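Local coordinates for putative exported protein (Bacteroides fragilis, PDB 4RAA) that is of unknown function but folds as a six-bladed beta-propeller of the YWTD superfamily and is probably exported, perhaps as a lipoprotein, at residues Phe93-Asn97 and Lys98-Ala102. Sequence-based numbering, arbitrary orientation.
Sequences FVDNN and KNYIA
Phe-93 and Ala-102 face each other as an antiparallel hydrogen-bonded pair, and Val-94 and Ile-101 follow as a non-hydrogen-bonded one, closing the beta hairpin of strands 85-94 and 100-105 within a propeller blade. Phe-93 N donates to Ala-102 O, Ala-102 N returns a bond to Phe-93 O (3.0 Å), and Asp-95 N reaches Tyr-100 O. A type I turn from Asp-95 to Lys-98 reverses the chain, with Lys-98 N bonded to Asp-95 O from above its carbonyl plane; Lys-98 then takes a left-handed helical conformation (phi 64°) that, with Asn-99, brings the chain back to the return strand.

The hairpin illustrates how one carboxylate can organise a loop. With its CG placed between backbone N and carbonyl carbon (chi1 76°), Asp-95 turns its carboxylate in toward the returning chain. There OD1 accepts Asn-99 N at 2.7 Å on its syn lone pair. Tyr-100 N meets the same Asp-95 OD1 from above the carboxylate plane, in a nearly straight bond (171°). The carboxylate plane and the Tyr-100 ring lie almost parallel, and Asp-95 CB sits over one face of that ring, a CH-pi contact 3.7 Å from its centroid. Tyr-113 meets the same ring edge-to-face.

On the face that carries Val-94 and Ile-101, Val-94 CG2 packs against Ile-101 CG1, and both residues touch Leu-49 of strand 45-49 and Leu-54 of strand 52-57. Phe-93 and Ala-102 point to the opposite face, where Phe-93 rests on Cys-134 and Leu-135; its CE2 lies 3.9 Å from Tyr-100 CE1, while Ala-102 CB sits over its ring face, 3.8 Å from Phe-93 CE1.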
loop_
_atom_site.group_PDB
_atom_site.type_symbol
_atom_site.label_atom_id
_atom_site.label_comp_id
_atom_site.label_asym_id
_atom_site.label_seq_id
_atom_site.Cartn_x
_atom_site.Cartn_y
_atom_site.Cartn_z
ATOM N N PHE A 93 -12.924 -7.453 -5.695
ATOM C CA PHE A 93 -12.897 -8.879 -5.323
ATOM C C PHE A 93 -12.917 -9.029 -3.816
ATOM O O PHE A 93 -12.636 -8.073 -3.094
ATOM C CB PHE A 93 -11.714 -9.645 -5.962
ATOM C CG PHE A 93 -10.350 -9.253 -5.440
ATOM C CD1 PHE A 93 -9.655 -8.165 -5.987
ATOM C CD2 PHE A 93 -9.732 -9.997 -4.418
ATOM C CE1 PHE A 93 -8.388 -7.816 -5.513
ATOM C CE2 PHE A 93 -8.471 -9.645 -3.941
ATOM C CZ PHE A 93 -7.801 -8.554 -4.482
ATOM N N VAL A 94 -13.290 -10.223 -3.369
ATOM C CA VAL A 94 -13.354 -10.576 -1.953
ATOM C C VAL A 94 -12.205 -11.554 -1.768
ATOM O O VAL A 94 -12.059 -12.462 -2.592
ATOM C CB VAL A 94 -14.712 -11.242 -1.619
ATOM C CG1 VAL A 94 -14.780 -11.679 -0.153
ATOM C CG2 VAL A 94 -15.863 -10.297 -1.973
ATOM N N ASP A 95 -11.392 -11.395 -0.715
ATOM C CA ASP A 95 -10.282 -12.329 -0.511
ATOM C C ASP A 95 -10.837 -13.709 -0.132
ATOM O O ASP A 95 -11.986 -13.826 0.315
ATOM C CB ASP A 95 -9.197 -11.807 0.465
ATOM C CG ASP A 95 -9.591 -11.882 1.933
ATOM O OD1 ASP A 95 -10.618 -11.260 2.298
ATOM O OD2 ASP A 95 -8.841 -12.520 2.724
ATOM N N ASN A 96 -10.018 -14.738 -0.337
ATOM C CA ASN A 96 -10.406 -16.130 -0.066
ATOM C C ASN A 96 -10.882 -16.368 1.379
ATOM O O ASN A 96 -11.806 -17.144 1.589
ATOM C CB ASN A 96 -9.261 -17.100 -0.423
ATOM C CG ASN A 96 -8.864 -17.053 -1.903
ATOM O OD1 ASN A 96 -9.611 -16.571 -2.769
ATOM N ND2 ASN A 96 -7.667 -17.555 -2.195
ATOM N N ASN A 97 -10.274 -15.682 2.349
ATOM C CA ASN A 97 -10.668 -15.777 3.770
ATOM C C ASN A 97 -11.882 -14.939 4.184
ATOM O O ASN A 97 -12.379 -15.120 5.287
ATOM C CB ASN A 97 -9.498 -15.379 4.680
ATOM C CG ASN A 97 -8.299 -16.284 4.534
ATOM O OD1 ASN A 97 -8.419 -17.453 4.173
ATOM N ND2 ASN A 97 -7.126 -15.747 4.840
ATOM N N LYS A 98 -12.344 -14.033 3.323
ATOM C CA LYS A 98 -13.473 -13.126 3.608
ATOM C C LYS A 98 -13.150 -12.174 4.768
ATOM O O LYS A 98 -13.872 -12.120 5.759
ATOM C CB LYS A 98 -14.802 -13.892 3.786
ATOM C CG LYS A 98 -15.146 -14.724 2.560
ATOM C CD LYS A 98 -16.353 -15.623 2.744
ATOM C CE LYS A 98 -16.496 -16.536 1.530
ATOM N NZ LYS A 98 -17.655 -17.461 1.628
ATOM N N ASN A 99 -12.012 -11.487 4.634
ATOM C CA ASN A 99 -11.547 -10.438 5.554
ATOM C C ASN A 99 -11.821 -9.065 4.936
ATOM O O ASN A 99 -12.341 -8.179 5.620
ATOM C CB ASN A 99 -10.035 -10.499 5.784
ATOM C CG ASN A 99 -9.574 -11.795 6.400
ATOM O OD1 ASN A 99 -8.665 -12.443 5.876
ATOM N ND2 ASN A 99 -10.184 -12.181 7.517
ATOM N N TYR A 100 -11.448 -8.897 3.655
ATOM C CA TYR A 100 -11.579 -7.629 2.954
ATOM C C TYR A 100 -12.201 -7.677 1.580
ATOM O O TYR A 100 -12.189 -8.712 0.922
ATOM C CB TYR A 100 -10.199 -6.977 2.812
ATOM C CG TYR A 100 -9.192 -7.650 1.870
ATOM C CD1 TYR A 100 -9.223 -7.412 0.479
ATOM C CD2 TYR A 100 -8.166 -8.482 2.370
ATOM C CE1 TYR A 100 -8.292 -7.992 -0.376
ATOM C CE2 TYR A 100 -7.225 -9.072 1.513
ATOM C CZ TYR A 100 -7.286 -8.817 0.138
ATOM O OH TYR A 100 -6.380 -9.386 -0.739
ATOM N N ILE A 101 -12.684 -6.502 1.151
ATOM C CA ILE A 101 -13.220 -6.249 -0.190
ATOM C C ILE A 101 -12.295 -5.170 -0.783
ATOM O O ILE A 101 -12.207 -4.068 -0.245
ATOM C CB ILE A 101 -14.683 -5.746 -0.175
ATOM C CG1 ILE A 101 -15.614 -6.813 0.403
ATOM C CG2 ILE A 101 -15.131 -5.362 -1.589
ATOM C CD1 ILE A 101 -16.938 -6.258 0.871
ATOM N N ALA A 102 -11.624 -5.502 -1.886
ATOM C CA ALA A 102 -10.649 -4.632 -2.542
ATOM C C ALA A 102 -11.204 -4.133 -3.865
ATOM O O ALA A 102 -11.360 -4.930 -4.791
ATOM C CB ALA A 102 -9.352 -5.396 -2.776
#